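Local structure of EpsJ (Vibrio vulnificus, 2RET) at residues Leu118-Tyr130 / Leu145-Asp157. The protein probably forms, together with the pseudopilin EpsI, part of the pseudopilus of the type 2 secretion system that exports proteins. Residues are numbered along the deposited sequence; the frame is centred on the assembly and turned at random.
Sequences LLSDVEELNVRFY and LPAAISVELTLKD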
loop_
_atom_site.group_PDB
_atom_site.type_symbol
_atom_site.label_atom_id
_atom_site.label_comp_id
_atom_site.label_asym_id
_atom_site.label_seq_id
_atom_site.Cartn_x
_atom_site.Cartn_y
_atom_site.Cartn_z
ATOM N N LEU B 118 5.664 -31.606 11.173
ATOM C CA LEU B 118 5.216 -31.351 9.820
ATOM C C LEU B 118 5.446 -32.528 8.842
ATOM O O LEU B 118 4.623 -32.801 7.936
ATOM C CB LEU B 118 5.933 -30.095 9.326
ATOM C CG LEU B 118 5.266 -29.294 8.228
ATOM C CD1 LEU B 118 3.753 -28.973 8.539
ATOM C CD2 LEU B 118 6.053 -28.028 8.055
ATOM N N LEU B 119 6.570 -33.212 9.004
ATOM C CA LEU B 119 6.962 -34.222 8.032
ATOM C C LEU B 119 7.952 -35.229 8.620
ATOM O O LEU B 119 9.049 -34.886 9.014
ATOM C CB LEU B 119 7.547 -33.511 6.795
ATOM C CG LEU B 119 7.710 -34.198 5.457
ATOM C CD1 LEU B 119 6.386 -34.582 4.866
ATOM C CD2 LEU B 119 8.473 -33.211 4.548
ATOM N N SER B 120 7.526 -36.486 8.639
ATOM C CA SER B 120 8.321 -37.585 9.135
ATOM C C SER B 120 9.306 -38.044 8.067
ATOM O O SER B 120 9.215 -37.672 6.914
ATOM C CB SER B 120 7.408 -38.740 9.537
ATOM O OG SER B 120 6.686 -39.140 8.387
ATOM N N ASP B 121 10.285 -38.808 8.484
ATOM C CA ASP B 121 11.322 -39.312 7.586
ATOM C C ASP B 121 11.997 -38.232 6.733
ATOM O O ASP B 121 12.109 -38.358 5.500
ATOM C CB ASP B 121 10.768 -40.442 6.715
ATOM C CG ASP B 121 10.555 -41.740 7.495
ATOM O OD1 ASP B 121 11.021 -41.885 8.657
ATOM O OD2 ASP B 121 9.918 -42.633 6.918
ATOM N N VAL B 122 12.460 -37.184 7.417
ATOM C CA VAL B 122 13.258 -36.120 6.805
ATOM C C VAL B 122 14.625 -36.231 7.441
ATOM O O VAL B 122 14.749 -36.108 8.628
ATOM C CB VAL B 122 12.630 -34.724 7.024
ATOM C CG1 VAL B 122 13.585 -33.611 6.581
ATOM C CG2 VAL B 122 11.326 -34.620 6.235
ATOM N N GLU B 123 15.645 -36.512 6.665
ATOM C CA GLU B 123 16.964 -36.702 7.228
ATOM C C GLU B 123 17.672 -35.368 7.473
ATOM O O GLU B 123 18.349 -35.179 8.502
ATOM C CB GLU B 123 17.799 -37.588 6.299
ATOM C CG GLU B 123 17.327 -39.059 6.282
ATOM C CD GLU B 123 17.858 -39.860 5.108
ATOM O OE1 GLU B 123 18.591 -39.297 4.264
ATOM O OE2 GLU B 123 17.545 -41.069 5.039
ATOM N N GLU B 124 17.495 -34.438 6.542
ATOM C CA GLU B 124 18.308 -33.232 6.496
ATOM C C GLU B 124 17.429 -32.081 6.071
ATOM O O GLU B 124 16.416 -32.273 5.382
ATOM C CB GLU B 124 19.494 -33.401 5.520
ATOM C CG GLU B 124 20.587 -32.349 5.707
ATOM C CD GLU B 124 21.744 -32.474 4.723
ATOM O OE1 GLU B 124 22.177 -33.623 4.422
ATOM O OE2 GLU B 124 22.239 -31.406 4.268
ATOM N N LEU B 125 17.818 -30.919 6.594
ATOM C CA LEU B 125 17.399 -29.613 6.211
ATOM C C LEU B 125 18.652 -28.854 5.767
ATOM O O LEU B 125 19.568 -28.719 6.524
ATOM C CB LEU B 125 16.751 -28.903 7.423
ATOM C CG LEU B 125 16.425 -27.405 7.280
ATOM C CD1 LEU B 125 15.397 -27.196 6.187
ATOM C CD2 LEU B 125 15.975 -26.761 8.616
ATOM N N ASN B 126 18.661 -28.371 4.534
ATOM C CA ASN B 126 19.688 -27.461 4.053
ATOM C C ASN B 126 19.116 -26.206 3.364
ATOM O O ASN B 126 18.232 -26.290 2.543
ATOM C CB ASN B 126 20.616 -28.165 3.079
ATOM C CG ASN B 126 21.877 -27.355 2.797
ATOM O OD1 ASN B 126 22.582 -26.897 3.718
ATOM N ND2 ASN B 126 22.156 -27.157 1.523
ATOM N N VAL B 127 19.676 -25.058 3.686
ATOM C CA VAL B 127 19.210 -23.778 3.174
ATOM C C VAL B 127 20.381 -23.022 2.586
ATOM O O VAL B 127 21.475 -23.016 3.156
ATOM C CB VAL B 127 18.502 -22.939 4.260
ATOM C CG1 VAL B 127 18.044 -21.587 3.674
ATOM C CG2 VAL B 127 17.240 -23.684 4.830
ATOM N N ARG B 128 20.144 -22.418 1.418
ATOM C CA ARG B 128 21.119 -21.601 0.718
ATOM C C ARG B 128 20.511 -20.258 0.400
ATOM O O ARG B 128 19.318 -20.127 0.251
ATOM C CB ARG B 128 21.583 -22.281 -0.536
ATOM C CG ARG B 128 22.473 -23.466 -0.264
ATOM C CD ARG B 128 22.392 -24.454 -1.384
ATOM N NE ARG B 128 23.387 -24.165 -2.394
ATOM C CZ ARG B 128 23.164 -23.956 -3.691
ATOM N NH1 ARG B 128 21.935 -23.989 -4.225
ATOM N NH2 ARG B 128 24.210 -23.698 -4.473
ATOM N N PHE B 129 21.366 -19.253 0.317
ATOM C CA PHE B 129 20.964 -17.881 0.249
ATOM C C PHE B 129 21.602 -17.283 -0.981
ATOM O O PHE B 129 22.818 -17.424 -1.202
ATOM C CB PHE B 129 21.440 -17.167 1.513
ATOM C CG PHE B 129 21.068 -17.884 2.779
ATOM C CD1 PHE B 129 21.963 -18.759 3.385
ATOM C CD2 PHE B 129 19.810 -17.715 3.339
ATOM C CE1 PHE B 129 21.633 -19.428 4.549
ATOM C CE2 PHE B 129 19.454 -18.388 4.506
ATOM C CZ PHE B 129 20.376 -19.233 5.125
ATOM N N TYR B 130 20.777 -16.652 -1.790
ATOM C CA TYR B 130 21.229 -15.954 -2.957
ATOM C C TYR B 130 21.618 -14.531 -2.616
ATOM O O TYR B 130 20.759 -13.707 -2.254
ATOM C CB TYR B 130 20.170 -15.942 -4.063
ATOM C CG TYR B 130 20.738 -15.501 -5.399
ATOM C CD1 TYR B 130 21.722 -16.250 -6.036
ATOM C CD2 TYR B 130 20.304 -14.348 -6.020
ATOM C CE1 TYR B 130 22.245 -15.865 -7.249
ATOM C CE2 TYR B 130 20.835 -13.954 -7.242
ATOM C CZ TYR B 130 21.801 -14.716 -7.845
ATOM O OH TYR B 130 22.336 -14.336 -9.041
ATOM N N LEU B 145 17.787 -8.782 3.573
ATOM C CA LEU B 145 17.561 -10.215 3.406
ATOM C C LEU B 145 18.224 -10.629 2.113
ATOM O O LEU B 145 18.491 -9.781 1.268
ATOM C CB LEU B 145 16.062 -10.552 3.368
ATOM C CG LEU B 145 15.281 -10.494 4.706
ATOM C CD1 LEU B 145 13.809 -10.422 4.433
ATOM C CD2 LEU B 145 15.622 -11.709 5.633
ATOM N N PRO B 146 18.498 -11.933 1.936
ATOM C CA PRO B 146 18.925 -12.374 0.605
ATOM C C PRO B 146 17.772 -12.231 -0.395
ATOM O O PRO B 146 16.615 -12.365 -0.002
ATOM C CB PRO B 146 19.277 -13.859 0.826
ATOM C CG PRO B 146 18.376 -14.255 1.945
ATOM C CD PRO B 146 18.391 -13.061 2.868
ATOM N N ALA B 147 18.077 -11.954 -1.664
ATOM C CA ALA B 147 17.040 -11.795 -2.697
ATOM C C ALA B 147 16.156 -13.078 -2.835
ATOM O O ALA B 147 14.981 -13.002 -3.184
ATOM C CB ALA B 147 17.710 -11.411 -4.075
ATOM N N ALA B 148 16.754 -14.231 -2.546
ATOM C CA ALA B 148 16.102 -15.544 -2.627
ATOM C C ALA B 148 16.721 -16.536 -1.627
ATOM O O ALA B 148 17.854 -16.390 -1.188
ATOM C CB ALA B 148 16.183 -16.109 -4.042
ATOM N N ILE B 149 15.927 -17.533 -1.270
ATOM C CA ILE B 149 16.279 -18.576 -0.330
ATOM C C ILE B 149 15.814 -19.897 -0.970
ATOM O O ILE B 149 14.735 -19.972 -1.504
ATOM C CB ILE B 149 15.568 -18.307 1.058
ATOM C CG1 ILE B 149 16.137 -17.029 1.689
ATOM C CG2 ILE B 149 15.824 -19.399 2.089
ATOM C CD1 ILE B 149 15.113 -16.255 2.529
ATOM N N SER B 150 16.656 -20.913 -0.911
ATOM C CA SER B 150 16.362 -22.258 -1.405
ATOM C C SER B 150 16.373 -23.147 -0.167
ATOM O O SER B 150 17.365 -23.222 0.540
ATOM C CB SER B 150 17.439 -22.754 -2.410
ATOM O OG SER B 150 17.173 -24.100 -2.864
ATOM N N VAL B 151 15.242 -23.786 0.080
ATOM C CA VAL B 151 15.064 -24.707 1.174
ATOM C C VAL B 151 15.041 -26.109 0.584
ATOM O O VAL B 151 14.171 -26.431 -0.202
ATOM C CB VAL B 151 13.768 -24.379 1.962
ATOM C CG1 VAL B 151 13.594 -25.386 3.145
ATOM C CG2 VAL B 151 13.846 -22.923 2.469
ATOM N N GLU B 152 16.037 -26.920 0.956
ATOM C CA GLU B 152 16.120 -28.300 0.529
ATOM C C GLU B 152 15.910 -29.303 1.673
ATOM O O GLU B 152 16.523 -29.211 2.697
ATOM C CB GLU B 152 17.473 -28.551 -0.130
ATOM C CG GLU B 152 17.605 -29.955 -0.704
ATOM C CD GLU B 152 18.950 -30.160 -1.340
ATOM O OE1 GLU B 152 19.953 -30.293 -0.579
ATOM O OE2 GLU B 152 18.982 -30.157 -2.601
ATOM N N LEU B 153 15.028 -30.274 1.441
ATOM C CA LEU B 153 14.775 -31.400 2.347
ATOM C C LEU B 153 15.268 -32.681 1.702
ATOM O O LEU B 153 15.112 -32.874 0.514
ATOM C CB LEU B 153 13.270 -31.535 2.619
ATOM C CG LEU B 153 12.569 -30.266 3.132
ATOM C CD1 LEU B 153 11.078 -30.488 3.242
ATOM C CD2 LEU B 153 13.158 -29.909 4.470
ATOM N N THR B 154 15.877 -33.543 2.501
ATOM C CA THR B 154 16.274 -34.874 2.104
ATOM C C THR B 154 15.301 -35.816 2.831
ATOM O O THR B 154 15.330 -35.961 4.070
ATOM C CB THR B 154 17.736 -35.156 2.493
ATOM O OG1 THR B 154 18.573 -34.141 1.921
ATOM C CG2 THR B 154 18.221 -36.630 2.038
ATOM N N LEU B 155 14.408 -36.397 2.027
ATOM C CA LEU B 155 13.466 -37.386 2.470
ATOM C C LEU B 155 14.052 -38.798 2.296
ATOM O O LEU B 155 14.752 -39.089 1.333
ATOM C CB LEU B 155 12.147 -37.265 1.710
ATOM C CG LEU B 155 11.410 -35.926 1.585
ATOM C CD1 LEU B 155 9.916 -36.154 1.248
ATOM C CD2 LEU B 155 11.592 -35.041 2.800
ATOM N N LYS B 156 13.745 -39.661 3.251
ATOM C CA LYS B 156 14.167 -41.046 3.254
ATOM C C LYS B 156 13.717 -41.803 2.009
ATOM O O LYS B 156 14.453 -42.602 1.445
ATOM C CB LYS B 156 13.596 -41.746 4.494
ATOM C CG LYS B 156 14.366 -41.456 5.792
ATOM C CD LYS B 156 14.606 -42.778 6.612
ATOM C CE LYS B 156 15.982 -42.820 7.336
ATOM N NZ LYS B 156 16.359 -44.245 7.819
ATOM N N ASP B 157 12.491 -41.523 1.609
ATOM C CA ASP B 157 11.856 -42.172 0.479
ATOM C C ASP B 157 12.107 -41.411 -0.839
ATOM O O ASP B 157 12.597 -41.967 -1.804
ATOM C CB ASP B 157 10.358 -42.395 0.742
ATOM C CG ASP B 157 9.649 -41.188 1.379
ATOM O OD1 ASP B 157 10.249 -40.117 1.615
ATOM O OD2 ASP B 157 8.445 -41.321 1.684
HETATM O O HOH W 1 19.023 -25.591 -0.245
HETATM O O HOH W 2 20.843 -10.795 -2.046
#
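Strands 122-130 and 148-155 are the central strands of the four-stranded antiparallel sheet of this pseudopilin, and their apolar face carries Val-122, Leu-125, Val-127, Phe-129, Ile-149, Val-151, Leu-153 and Leu-155. Val-127 CG1, anti to the backbone N (chi1 179°), presses on Ile-149 CG2 at a tight 3.5 Å; beta-branched residues suit such extended backbone. Leu-125 CD1 meets CD2 of its directly opposite partner Leu-153 at 3.9 Å and reaches diagonally to Val-151 CG1. Pro-146 CG meets the edge of the Phe-129 ring, which also packs edge-to-face with Trp-54. As in type IV pilin-like folds, this sheet lies against the long N-terminal helix: Val-151 touches Met-28 and Phe-32 of helix 10-32. Just before the turn at Ser-120 and Asp-121, Leu-119 of strand 114-119 comes over this apolar face, its CD2 4.0 Å from Leu-155 CD2. Polar residues suit the opposite, partly exposed face, with Asn-126, Arg-128, Ser-150 and Glu-152. Paired backbone bonds join Asn-126 and Glu-152, Asn-126 N to Glu-152 O being 2.9 Å with a straight N-H...O angle of 179°. A water donates to both Asn-126 O and Ser-150 O. At the turn end, Glu-123 crosses the Lys-156 chain at about a right angle, Glu-123 OE2 lying 3.3 Å from Lys-156 CE, while the ammonium stays beyond salt-bridge range of Glu-123.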